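Local coordinates for PspGI restriction endonuclease (Pyrococcus sp. GI-H, PDB 3BM3), which binds DNA as a two-subunit assembly and probably acts as a type II restriction endonuclease of the PDDEXK clan, cutting at specific sites, at residues 157-163 against 187-193; 210-216 against 241-247; 167-171 against 199-204. The protein carries 2 engineered substitutions. One frame throughout, in Å; residues are numbered along the deposited sequence. Where two conformers were deposited one is given.

Contact 1: residues 157-163 against 187-193; sequences ITVKRKV and FWFVGFD. With nucleotides of chain A.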
loop_
_atom_site.group_PDB
_atom_site.type_symbol
_atom_site.label_atom_id
_atom_site.label_comp_id
_atom_site.label_asym_id
_atom_site.label_seq_id
_atom_site.Cartn_x
_atom_site.Cartn_y
_atom_site.Cartn_z
ATOM N N ILE C 157 11.653 12.846 2.831
ATOM C CA ILE C 157 10.359 12.873 3.478
ATOM C C ILE C 157 9.374 12.102 2.646
ATOM O O ILE C 157 9.217 12.391 1.444
ATOM C CB ILE C 157 9.831 14.280 3.662
ATOM C CG1 ILE C 157 10.868 15.140 4.386
ATOM C CG2 ILE C 157 8.530 14.208 4.480
ATOM C CD1 ILE C 157 10.449 16.596 4.671
ATOM N N THR C 158 8.751 11.110 3.264
ATOM C CA THR C 158 7.689 10.351 2.639
ATOM C C THR C 158 6.402 10.877 3.261
ATOM O O THR C 158 6.342 11.119 4.466
ATOM C CB THR C 158 7.867 8.825 2.843
ATOM O OG1 THR C 158 9.066 8.394 2.181
ATOM C CG2 THR C 158 6.675 8.074 2.257
ATOM N N VAL C 159 5.396 11.117 2.426
ATOM C CA VAL C 159 4.194 11.737 2.848
ATOM C C VAL C 159 3.030 10.855 2.406
ATOM O O VAL C 159 3.000 10.412 1.264
ATOM C CB VAL C 159 4.108 13.104 2.218
ATOM C CG1 VAL C 159 2.748 13.684 2.352
ATOM C CG2 VAL C 159 5.168 14.021 2.834
ATOM N N LYS C 160 2.133 10.564 3.332
ATOM C CA LYS C 160 0.885 9.847 3.043
ATOM C C LYS C 160 -0.291 10.531 3.695
ATOM O O LYS C 160 -0.118 11.152 4.720
ATOM C CB LYS C 160 0.959 8.391 3.504
ATOM C CG LYS C 160 1.969 7.610 2.716
ATOM C CD LYS C 160 1.933 6.167 3.023
ATOM C CE LYS C 160 3.105 5.477 2.360
ATOM N NZ LYS C 160 3.073 5.589 0.917
ATOM N N ARG C 161 -1.464 10.424 3.078
ATOM C CA ARG C 161 -2.679 10.964 3.651
ATOM C C ARG C 161 -3.133 9.909 4.655
ATOM O O ARG C 161 -2.533 9.797 5.737
ATOM C CB ARG C 161 -3.680 11.289 2.564
ATOM C CG ARG C 161 -4.915 11.989 3.040
ATOM C CD ARG C 161 -5.773 12.311 1.854
ATOM N NE ARG C 161 -7.015 12.964 2.235
ATOM C CZ ARG C 161 -8.082 12.362 2.762
ATOM N NH1 ARG C 161 -8.069 11.067 3.075
ATOM N NH2 ARG C 161 -9.162 13.068 3.065
ATOM N N LYS C 162 -4.187 9.167 4.360
ATOM C CA LYS C 162 -4.449 7.986 5.178
ATOM C C LYS C 162 -3.362 6.939 4.912
ATOM O O LYS C 162 -2.867 6.805 3.803
ATOM C CB LYS C 162 -5.835 7.438 4.979
ATOM C CG LYS C 162 -6.840 8.379 5.585
ATOM C CD LYS C 162 -8.265 8.002 5.258
ATOM C CE LYS C 162 -9.273 8.907 6.031
ATOM N NZ LYS C 162 -10.707 8.606 5.780
ATOM N N VAL C 163 -3.025 6.198 5.957
ATOM C CA VAL C 163 -1.847 5.357 5.971
ATOM C C VAL C 163 -2.185 3.868 5.817
ATOM O O VAL C 163 -1.498 3.164 5.074
ATOM C CB VAL C 163 -1.008 5.616 7.240
ATOM C CG1 VAL C 163 0.158 4.652 7.331
ATOM C CG2 VAL C 163 -0.563 7.132 7.291
ATOM N N PHE C 187 15.467 10.110 7.193
ATOM C CA PHE C 187 14.260 9.661 6.517
ATOM C C PHE C 187 13.102 9.893 7.457
ATOM O O PHE C 187 13.059 9.294 8.545
ATOM C CB PHE C 187 14.377 8.183 6.192
ATOM C CG PHE C 187 13.317 7.696 5.272
ATOM C CD1 PHE C 187 13.568 7.550 3.929
ATOM C CD2 PHE C 187 12.055 7.386 5.758
ATOM C CE1 PHE C 187 12.582 7.106 3.068
ATOM C CE2 PHE C 187 11.068 6.948 4.897
ATOM C CZ PHE C 187 11.338 6.795 3.575
ATOM N N TRP C 188 12.190 10.789 7.058
ATOM C CA TRP C 188 11.100 11.183 7.919
ATOM C C TRP C 188 9.799 10.769 7.264
ATOM O O TRP C 188 9.660 10.853 6.062
ATOM C CB TRP C 188 11.078 12.692 8.169
ATOM C CG TRP C 188 12.300 13.252 8.824
ATOM C CD1 TRP C 188 13.403 12.584 9.230
ATOM C CD2 TRP C 188 12.545 14.635 9.110
ATOM N NE1 TRP C 188 14.332 13.460 9.747
ATOM C CE2 TRP C 188 13.811 14.720 9.710
ATOM C CE3 TRP C 188 11.786 15.801 8.978
ATOM C CZ2 TRP C 188 14.345 15.932 10.134
ATOM C CZ3 TRP C 188 12.342 17.010 9.376
ATOM C CH2 TRP C 188 13.583 17.054 9.964
ATOM N N PHE C 189 8.857 10.337 8.085
ATOM C CA PHE C 189 7.564 9.903 7.597
ATOM C C PHE C 189 6.535 10.877 8.095
ATOM O O PHE C 189 6.471 11.212 9.284
ATOM C CB PHE C 189 7.233 8.540 8.175
ATOM C CG PHE C 189 5.886 8.018 7.777
ATOM C CD1 PHE C 189 5.755 7.257 6.623
ATOM C CD2 PHE C 189 4.775 8.312 8.508
ATOM C CE1 PHE C 189 4.501 6.806 6.215
ATOM C CE2 PHE C 189 3.521 7.850 8.100
ATOM C CZ PHE C 189 3.404 7.089 6.977
ATOM N N VAL C 190 5.656 11.254 7.183
ATOM C CA VAL C 190 4.529 12.112 7.495
ATOM C C VAL C 190 3.241 11.402 7.081
ATOM O O VAL C 190 3.108 11.011 5.937
ATOM C CB VAL C 190 4.603 13.437 6.713
ATOM C CG1 VAL C 190 3.397 14.281 7.001
ATOM C CG2 VAL C 190 5.884 14.151 7.001
ATOM N N GLY C 191 2.325 11.268 8.033
ATOM C CA GLY C 191 1.024 10.709 7.775
ATOM C C GLY C 191 0.033 11.763 8.144
ATOM O O GLY C 191 0.302 12.614 9.003
ATOM N N PHE C 192 -1.084 11.789 7.454
ATOM C CA PHE C 192 -2.096 12.780 7.739
ATOM C C PHE C 192 -3.384 12.017 8.050
ATOM O O PHE C 192 -4.386 12.105 7.349
ATOM C CB PHE C 192 -2.240 13.727 6.560
ATOM C CG PHE C 192 -2.657 15.116 6.960
ATOM C CD1 PHE C 192 -1.862 15.846 7.788
ATOM C CD2 PHE C 192 -3.833 15.672 6.490
ATOM C CE1 PHE C 192 -2.240 17.122 8.205
ATOM C CE2 PHE C 192 -4.196 16.944 6.881
ATOM C CZ PHE C 192 -3.364 17.663 7.723
ATOM N N ASP C 193 -3.308 11.253 9.133
ATOM C CA ASP C 193 -4.249 10.176 9.403
ATOM C C ASP C 193 -4.524 10.170 10.865
ATOM O O ASP C 193 -3.654 9.888 11.679
ATOM C CB ASP C 193 -3.663 8.826 8.934
ATOM C CG ASP C 193 -4.647 7.685 9.000
ATOM O OD1 ASP C 193 -5.639 7.787 9.746
ATOM O OD2 ASP C 193 -4.391 6.654 8.327
ATOM P P DA A 6 -7.199 8.462 1.329
ATOM O OP1 DA A 6 -6.165 8.899 2.309
ATOM O OP2 DA A 6 -8.584 8.195 1.804
ATOM O "O5'" DA A 6 -7.218 9.566 0.184
ATOM C "C5'" DA A 6 -8.265 9.585 -0.774
ATOM C "C4'" DA A 6 -9.380 10.462 -0.269
ATOM O "O4'" DA A 6 -9.008 11.861 -0.331
ATOM C "C3'" DA A 6 -10.684 10.334 -1.055
ATOM O "O3'" DA A 6 -11.735 10.113 -0.123
ATOM C "C2'" DA A 6 -10.832 11.684 -1.735
ATOM C "C1'" DA A 6 -10.146 12.591 -0.742
ATOM N N9 DA A 6 -9.698 13.883 -1.262
ATOM C C8 DA A 6 -9.198 14.918 -0.515
ATOM N N7 DA A 6 -8.886 15.976 -1.218
ATOM C C5 DA A 6 -9.196 15.615 -2.520
ATOM C C6 DA A 6 -9.099 16.310 -3.735
ATOM N N6 DA A 6 -8.637 17.560 -3.835
ATOM N N1 DA A 6 -9.498 15.673 -4.856
ATOM C C2 DA A 6 -9.964 14.421 -4.749
ATOM N N3 DA A 6 -10.103 13.663 -3.663
ATOM C C4 DA A 6 -9.697 14.327 -2.565
ATOM P P DC A 5 -1.335 8.745 -0.401
ATOM O OP1 DC A 5 -1.530 9.945 0.429
ATOM O OP2 DC A 5 -0.303 7.739 -0.034
ATOM O "O5'" DC A 5 -2.736 7.997 -0.500
ATOM C "C5'" DC A 5 -3.882 8.708 -0.938
ATOM C "C4'" DC A 5 -5.048 7.758 -1.056
ATOM O "O4'" DC A 5 -4.699 6.772 -2.044
ATOM C "C3'" DC A 5 -5.344 6.998 0.237
ATOM O "O3'" DC A 5 -6.716 7.143 0.574
ATOM C "C2'" DC A 5 -5.021 5.550 -0.077
ATOM C "C1'" DC A 5 -5.070 5.485 -1.589
ATOM N N1 DC A 5 -4.116 4.522 -2.141
ATOM C C2 DC A 5 -4.557 3.602 -3.087
ATOM O O2 DC A 5 -5.724 3.687 -3.500
ATOM N N3 DC A 5 -3.703 2.653 -3.536
ATOM C C4 DC A 5 -2.443 2.624 -3.086
ATOM N N4 DC A 5 -1.640 1.653 -3.526
ATOM C C5 DC A 5 -1.955 3.587 -2.159
ATOM C C6 DC A 5 -2.814 4.507 -1.716
#
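Strands 157-160 and 187-191 run in parallel, their axes 4.7 Å apart and 15° from alignment. T158 bonds to the two residues flanking its partner F189: its N donates to W188 O (3.0 Å) and its O accepts V190 N (2.8 Å); K160 N then meets V190 O (2.8 Å). Past the strands, F192 N bonds to R161 O at 3.0 Å. Side chains alternate. I157, V159, W188 and V190 share one face, where I157 CG2 packs on V190 CG2 at 3.7 Å under helix 249-259; T158 and F189 lie on the other, beneath helix 167-181, framing a beta-alpha-beta crossover. This is consistent with the PDDEXK fold, in which a central-sheet strand carries a lysine toward the DNA backbone; K160 forms a salt bridge with E169. V163 CG2 sits 4.0 Å from F189 CZ, while D193 OD2 accepts V163 N at 2.8 Å, a side-chain-to-backbone bond across the turn. R161 N donates to OP1 of DC5 of chain A at 2.7 Å, and K162 N and R161 NH1 to OP1 of DA6 at 2.9 and 3.0 Å; R161 also pairs with E60. The turn's amides and the R161 guanidinium thus bind two successive phosphates.

Contact 2: residues 210-216 against 241-247; sequences DRVYVID and QKIRRFS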
loop_
_atom_site.group_PDB
_atom_site.type_symbol
_atom_site.label_atom_id
_atom_site.label_comp_id
_atom_site.label_asym_id
_atom_site.label_seq_id
_atom_site.Cartn_x
_atom_site.Cartn_y
_atom_site.Cartn_z
ATOM N N ASP C 210 13.615 7.900 10.874
ATOM C CA ASP C 210 14.186 8.721 11.940
ATOM C C ASP C 210 13.205 9.495 12.753
ATOM O O ASP C 210 13.427 9.699 13.930
ATOM C CB ASP C 210 15.213 9.674 11.377
ATOM C CG ASP C 210 16.322 8.938 10.760
ATOM O OD1 ASP C 210 17.104 8.317 11.530
ATOM O OD2 ASP C 210 16.355 8.875 9.533
ATOM N N ARG C 211 12.142 9.963 12.094
ATOM C CA ARG C 211 11.134 10.838 12.687
ATOM C C ARG C 211 9.783 10.508 12.068
ATOM O O ARG C 211 9.687 10.286 10.855
ATOM C CB ARG C 211 11.467 12.319 12.472
ATOM C CG ARG C 211 12.842 12.713 12.983
ATOM C CD ARG C 211 13.109 14.190 12.827
ATOM N NE ARG C 211 12.387 15.059 13.750
ATOM C CZ ARG C 211 12.704 15.279 15.025
ATOM N NH1 ARG C 211 13.703 14.633 15.608
ATOM N NH2 ARG C 211 11.975 16.127 15.740
ATOM N N VAL C 212 8.752 10.490 12.905
ATOM C CA VAL C 212 7.403 10.188 12.463
ATOM C C VAL C 212 6.577 11.399 12.764
ATOM O O VAL C 212 6.537 11.817 13.918
ATOM C CB VAL C 212 6.877 8.960 13.180
ATOM C CG1 VAL C 212 5.360 8.879 13.052
ATOM C CG2 VAL C 212 7.579 7.696 12.587
ATOM N N TYR C 213 5.897 11.930 11.754
ATOM C CA TYR C 213 5.013 13.079 11.912
ATOM C C TYR C 213 3.571 12.675 11.742
ATOM O O TYR C 213 3.238 11.945 10.822
ATOM C CB TYR C 213 5.332 14.175 10.912
ATOM C CG TYR C 213 6.683 14.776 11.219
ATOM C CD1 TYR C 213 6.788 15.908 12.006
ATOM C CD2 TYR C 213 7.843 14.169 10.753
ATOM C CE1 TYR C 213 8.014 16.434 12.313
ATOM C CE2 TYR C 213 9.068 14.664 11.039
ATOM C CZ TYR C 213 9.163 15.814 11.844
ATOM O OH TYR C 213 10.407 16.321 12.132
ATOM N N VAL C 214 2.732 13.146 12.636
ATOM C CA VAL C 214 1.358 12.697 12.710
ATOM C C VAL C 214 0.466 13.939 12.639
ATOM O O VAL C 214 0.822 15.001 13.104
ATOM C CB VAL C 214 1.090 11.859 13.994
ATOM C CG1 VAL C 214 2.096 10.702 14.158
ATOM C CG2 VAL C 214 1.102 12.697 15.227
ATOM N N ILE C 215 -0.687 13.824 11.993
ATOM C CA ILE C 215 -1.605 14.923 11.918
ATOM C C ILE C 215 -1.814 15.419 13.358
ATOM O O ILE C 215 -1.925 14.631 14.273
ATOM C CB ILE C 215 -2.930 14.499 11.263
ATOM C CG1 ILE C 215 -3.823 15.705 11.009
ATOM C CG2 ILE C 215 -3.621 13.355 12.030
ATOM C CD1 ILE C 215 -4.962 15.425 10.034
ATOM N N ASP C 216 -1.869 16.730 13.545
ATOM C CA ASP C 216 -1.798 17.285 14.892
ATOM C C ASP C 216 -2.824 16.693 15.819
ATOM O O ASP C 216 -2.510 16.425 16.979
ATOM C CB ASP C 216 -1.904 18.803 14.886
ATOM C CG ASP C 216 -0.680 19.489 14.313
ATOM O OD1 ASP C 216 0.164 18.849 13.674
ATOM O OD2 ASP C 216 -0.595 20.724 14.505
ATOM N N GLN C 241 10.289 11.198 21.579
ATOM C CA GLN C 241 11.115 12.276 21.046
ATOM C C GLN C 241 11.140 12.348 19.523
ATOM O O GLN C 241 11.366 13.412 18.974
ATOM C CB GLN C 241 12.537 12.168 21.557
ATOM C CG GLN C 241 12.640 12.415 23.062
ATOM C CD GLN C 241 13.910 11.832 23.700
ATOM O OE1 GLN C 241 14.081 11.887 24.927
ATOM N NE2 GLN C 241 14.791 11.236 22.867
ATOM N N LYS C 242 10.922 11.203 18.889
ATOM C CA LYS C 242 10.980 11.059 17.448
ATOM C C LYS C 242 9.591 11.114 16.813
ATOM O O LYS C 242 9.485 11.011 15.604
ATOM C CB LYS C 242 11.663 9.742 17.103
ATOM C CG LYS C 242 13.157 9.734 17.511
ATOM C CD LYS C 242 13.795 8.322 17.553
ATOM C CE LYS C 242 15.200 8.360 18.225
ATOM N NZ LYS C 242 15.239 8.486 19.743
ATOM N N ILE C 243 8.542 11.256 17.610
ATOM C CA ILE C 243 7.185 11.362 17.080
ATOM C C ILE C 243 6.798 12.806 17.252
ATOM O O ILE C 243 6.946 13.340 18.318
ATOM C CB ILE C 243 6.196 10.448 17.854
ATOM C CG1 ILE C 243 6.574 8.984 17.641
ATOM C CG2 ILE C 243 4.777 10.702 17.444
ATOM C CD1 ILE C 243 5.894 8.038 18.682
ATOM N N ARG C 244 6.297 13.416 16.186
ATOM C CA ARG C 244 6.092 14.847 16.162
ATOM C C ARG C 244 4.755 15.159 15.525
ATOM O O ARG C 244 4.242 14.397 14.716
ATOM C CB ARG C 244 7.176 15.542 15.337
ATOM C CG ARG C 244 8.609 15.240 15.681
ATOM C CD ARG C 244 9.018 15.977 16.869
ATOM N NE ARG C 244 9.300 17.376 16.527
ATOM C CZ ARG C 244 9.288 18.368 17.409
ATOM N NH1 ARG C 244 8.943 18.131 18.665
ATOM N NH2 ARG C 244 9.577 19.588 17.028
ATOM N N ARG C 245 4.217 16.318 15.865
ATOM C CA ARG C 245 3.069 16.821 15.151
ATOM C C ARG C 245 3.489 17.252 13.758
ATOM O O ARG C 245 4.563 17.804 13.545
ATOM C CB ARG C 245 2.497 18.028 15.907
ATOM C CG ARG C 245 1.947 17.723 17.230
ATOM C CD ARG C 245 1.484 19.032 17.863
ATOM N NE ARG C 245 0.699 18.825 19.084
ATOM C CZ ARG C 245 1.214 18.686 20.311
ATOM N NH1 ARG C 245 2.532 18.720 20.503
ATOM N NH2 ARG C 245 0.408 18.513 21.359
ATOM N N PHE C 246 2.581 17.066 12.810
ATOM C CA PHE C 246 2.755 17.586 11.468
ATOM C C PHE C 246 3.216 19.040 11.470
ATOM O O PHE C 246 4.115 19.428 10.745
ATOM C CB PHE C 246 1.436 17.463 10.717
ATOM C CG PHE C 246 1.465 18.085 9.354
ATOM C CD1 PHE C 246 1.935 17.374 8.273
ATOM C CD2 PHE C 246 1.055 19.392 9.158
ATOM C CE1 PHE C 246 1.938 17.937 7.015
ATOM C CE2 PHE C 246 1.079 19.962 7.892
ATOM C CZ PHE C 246 1.521 19.221 6.833
ATOM N N SER C 247 2.607 19.848 12.314
ATOM C CA SER C 247 2.951 21.245 12.309
ATOM C C SER C 247 4.402 21.504 12.596
ATOM O O SER C 247 4.931 22.566 12.236
ATOM C CB SER C 247 2.071 21.984 13.306
ATOM O OG SER C 247 0.779 22.081 12.775
#
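R211 departs from the strand with chi1 m and chi2 t, then bends at chi3 p, which brings its NE to Y213 OH at 2.9 Å. Y213, with chi1 m, leans across the neighbouring strand: its CE1 lies 3.3 Å from R244 CB, and R245 O approaches the ring edge 3.3 Å from CD1. R244 curls through three successive m torsions, and its NE comes 3.1 Å from R211 NH2, two donors of like charge. D252 forms salt bridges with both arginines and a hydrogen bond with Y213 OH, which is consistent with offsetting the like charges. Beneath these side chains, strands 211-214 and 243-245 are parallel, with axes 4.6 Å apart and twisted by 34°. Their ladder runs V212 N to K242 O (2.8 Å), R244 N to V212 O (2.8 Å), V214 N to R244 O (2.9 Å) and F246 N to V214 O (2.7 Å). Strand 243-245 is the outermost parallel strand of the mixed sheet in this chain, joined to 211-214 by a crossover that includes helix 216-227. That helix covers the opposite face, where V214 CG1, with chi1 m, meets I243 CG2 at 4.2 Å. Past the strands, D216 in its m rotamer takes S247 N on OD1 at 3.0 Å and S247 OG on OD2 at 2.6 Å. F246, a t rotamer, swings its ring away from 210-216 to meet F192 edge-to-face, and extended R245 pairs with D220.

Contact 3: residues 167-171 against 199-204; sequences WREAV and YSAIAM. With nucleotides of chain B.
Segments 167-171 and 199-204 are helical, phi near -60° and psi about -25° to -50°. Segment 199-204 is alpha-helical (A203 N to Y199 O 2.8 Å, M204 N to S200 O 2.9 Å); in 167-171, A170 N meets W167 O at 2.9 Å. Their directions differ by 3°, their axes lie 10.4 Å apart, and CA atoms pair W167 with S200 (6.9 Å) and V171 with M204 (6.2 Å). Such parallel helices, side by side over F189 on one sheet face, resemble successive crossovers of an alpha/beta fold. W167 (chi1 p, chi2 -91°) is a knob among Y199 (chi1 t), S200 (p), A203 and M204. S200 CB lies 3.4 Å over its five-membered ring centroid, a CH-pi contact; CH2 fills the hollow at A203 CB (3.7 Å), and CZ2 meets Y199 CE2 (3.8 Å). Selenomethionine M204 (m, t, chi3 110°) makes an oblique Met-aromatic contact, SE 5.4 Å from the six-membered centroid. R168 (m, t, t) NH2 donates to OP1 of DA4 of chain B (3.0 Å); E135 of the second subunit forms a salt bridge with R168 and a hydrogen bond with Y199. A largely apolar, one-knob interface without cross-helix hydrogen bonds thus carries a polar edge.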
loop_
_atom_site.group_PDB
_atom_site.type_symbol
_atom_site.label_atom_id
_atom_site.label_comp_id
_atom_site.label_asym_id
_atom_site.label_seq_id
_atom_site.Cartn_x
_atom_site.Cartn_y
_atom_site.Cartn_z
ATOM N N TRP C 167 2.295 2.294 5.581
ATOM C CA TRP C 167 3.497 2.724 6.276
ATOM C C TRP C 167 4.649 1.764 6.073
ATOM O O TRP C 167 5.784 2.183 6.091
ATOM C CB TRP C 167 3.247 2.897 7.762
ATOM C CG TRP C 167 2.847 1.731 8.485
ATOM C CD1 TRP C 167 1.559 1.310 8.714
ATOM C CD2 TRP C 167 3.690 0.821 9.150
ATOM N NE1 TRP C 167 1.566 0.183 9.481
ATOM C CE2 TRP C 167 2.867 -0.141 9.764
ATOM C CE3 TRP C 167 5.079 0.715 9.291
ATOM C CZ2 TRP C 167 3.393 -1.195 10.506
ATOM C CZ3 TRP C 167 5.584 -0.299 10.051
ATOM C CH2 TRP C 167 4.757 -1.266 10.620
ATOM N N ARG C 168 4.370 0.472 5.889
ATOM C CA ARG C 168 5.473 -0.459 5.648
ATOM C C ARG C 168 6.214 -0.139 4.344
ATOM O O ARG C 168 7.354 -0.518 4.198
ATOM C CB ARG C 168 5.021 -1.904 5.680
ATOM C CG ARG C 168 4.610 -2.348 7.068
ATOM C CD ARG C 168 4.478 -3.848 7.137
ATOM N NE ARG C 168 4.060 -4.285 8.465
ATOM C CZ ARG C 168 2.826 -4.189 8.928
ATOM N NH1 ARG C 168 1.837 -3.749 8.142
ATOM N NH2 ARG C 168 2.543 -4.596 10.158
ATOM N N GLU C 169 5.553 0.547 3.397
ATOM C CA GLU C 169 6.199 1.012 2.191
ATOM C C GLU C 169 7.350 1.929 2.541
ATOM O O GLU C 169 8.382 1.888 1.914
ATOM C CB GLU C 169 5.261 1.749 1.281
ATOM C CG GLU C 169 4.179 0.849 0.707
ATOM C CD GLU C 169 3.195 1.573 -0.168
ATOM O OE1 GLU C 169 3.222 2.821 -0.206
ATOM O OE2 GLU C 169 2.420 0.844 -0.813
ATOM N N ALA C 170 7.136 2.757 3.563
ATOM C CA ALA C 170 8.160 3.716 3.977
ATOM C C ALA C 170 9.332 2.981 4.602
ATOM O O ALA C 170 10.490 3.340 4.344
ATOM C CB ALA C 170 7.575 4.707 4.940
ATOM N N VAL C 171 9.048 1.940 5.384
ATOM C CA VAL C 171 10.077 1.112 6.005
ATOM C C VAL C 171 10.857 0.452 4.873
ATOM O O VAL C 171 12.060 0.447 4.872
ATOM C CB VAL C 171 9.508 0.070 6.953
ATOM C CG1 VAL C 171 10.618 -0.851 7.507
ATOM C CG2 VAL C 171 8.718 0.712 8.122
ATOM N N TYR C 199 1.712 1.062 16.864
ATOM C CA TYR C 199 2.631 0.044 16.361
ATOM C C TYR C 199 3.396 0.608 15.181
ATOM O O TYR C 199 4.608 0.441 15.097
ATOM C CB TYR C 199 1.937 -1.243 15.967
ATOM C CG TYR C 199 2.873 -2.251 15.390
ATOM C CD1 TYR C 199 3.765 -2.925 16.192
ATOM C CD2 TYR C 199 2.850 -2.560 14.026
ATOM C CE1 TYR C 199 4.651 -3.849 15.652
ATOM C CE2 TYR C 199 3.691 -3.490 13.497
ATOM C CZ TYR C 199 4.608 -4.130 14.302
ATOM O OH TYR C 199 5.438 -5.064 13.736
ATOM N N SER C 200 2.681 1.279 14.271
ATOM C CA SER C 200 3.332 1.755 13.066
ATOM C C SER C 200 4.433 2.738 13.439
ATOM O O SER C 200 5.521 2.702 12.869
ATOM C CB SER C 200 2.315 2.331 12.091
ATOM O OG SER C 200 1.774 3.545 12.511
ATOM N N ALA C 201 4.154 3.586 14.425
ATOM C CA ALA C 201 5.128 4.608 14.852
ATOM C C ALA C 201 6.369 3.915 15.401
ATOM O O ALA C 201 7.509 4.179 14.999
ATOM C CB ALA C 201 4.503 5.538 15.884
ATOM N N ILE C 202 6.140 3.016 16.342
ATOM C CA ILE C 202 7.236 2.326 17.025
ATOM C C ILE C 202 8.052 1.472 16.054
ATOM O O ILE C 202 9.266 1.561 15.998
ATOM C CB ILE C 202 6.692 1.486 18.186
ATOM C CG1 ILE C 202 6.066 2.421 19.231
ATOM C CG2 ILE C 202 7.800 0.658 18.791
ATOM C CD1 ILE C 202 5.368 1.679 20.345
ATOM N N ALA C 203 7.374 0.628 15.282
ATOM C CA ALA C 203 8.042 -0.216 14.303
ATOM C C ALA C 203 8.849 0.635 13.300
ATOM O O ALA C 203 9.961 0.329 12.996
ATOM C CB ALA C 203 7.013 -1.096 13.576
HETATM N N MSE C 204 8.265 1.716 12.799
HETATM C CA MSE C 204 8.990 2.595 11.892
HETATM C C MSE C 204 10.271 3.098 12.543
HETATM O O MSE C 204 11.362 2.956 11.993
HETATM C CB MSE C 204 8.132 3.779 11.481
HETATM C CG MSE C 204 6.967 3.359 10.659
HETATM SE SE MSE C 204 6.124 4.868 9.785
HETATM C CE MSE C 204 6.684 4.394 7.981
ATOM P P DA B 4 -1.373 -4.880 9.402
ATOM O OP1 DA B 4 -0.261 -5.642 10.023
ATOM O OP2 DA B 4 -1.200 -3.440 9.094
ATOM O "O5'" DA B 4 -1.762 -5.643 8.070
ATOM C "C5'" DA B 4 -2.363 -6.926 8.144
ATOM C "C4'" DA B 4 -3.171 -7.180 6.898
ATOM O "O4'" DA B 4 -4.414 -6.441 6.945
ATOM C "C3'" DA B 4 -2.456 -6.730 5.629
ATOM O "O3'" DA B 4 -2.675 -7.710 4.634
ATOM C "C2'" DA B 4 -3.133 -5.414 5.284
ATOM C "C1'" DA B 4 -4.551 -5.656 5.771
ATOM N N9 DA B 4 -5.277 -4.444 6.139
ATOM C C8 DA B 4 -4.836 -3.393 6.906
ATOM N N7 DA B 4 -5.734 -2.457 7.087
ATOM C C5 DA B 4 -6.842 -2.921 6.388
ATOM C C6 DA B 4 -8.123 -2.390 6.198
ATOM N N6 DA B 4 -8.524 -1.231 6.722
ATOM N N1 DA B 4 -8.992 -3.102 5.444
ATOM C C2 DA B 4 -8.582 -4.270 4.925
ATOM N N3 DA B 4 -7.398 -4.875 5.038
ATOM C C4 DA B 4 -6.569 -4.138 5.792
#

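Overall arrangement
The three contacts illustrate how one sheet can serve several neighbours. Contacts 1 and 2, centres 9 Å apart, are adjoining parts of it: F189 O lies 2.6 Å from Y213 N, a probable hydrogen bond, and W188 CE2 packs on R211 CD at 3.2 Å. Contact 3, centred 10 Å from contact 1 and 13 Å from contact 2, sits on the sheet through helices that link its strands; F189 CD1 is 3.6 Å from A170 CB, and V212 CG2 4.1 Å from M204 CB. K160 NZ and E169 OE1, 3.0 Å apart, form a salt bridge between contacts 1 and 3. Contact 1 meets DNA chain A and contact 3 chain B, whereas contact 2 stays about 10 Å from DNA at its nearest atom.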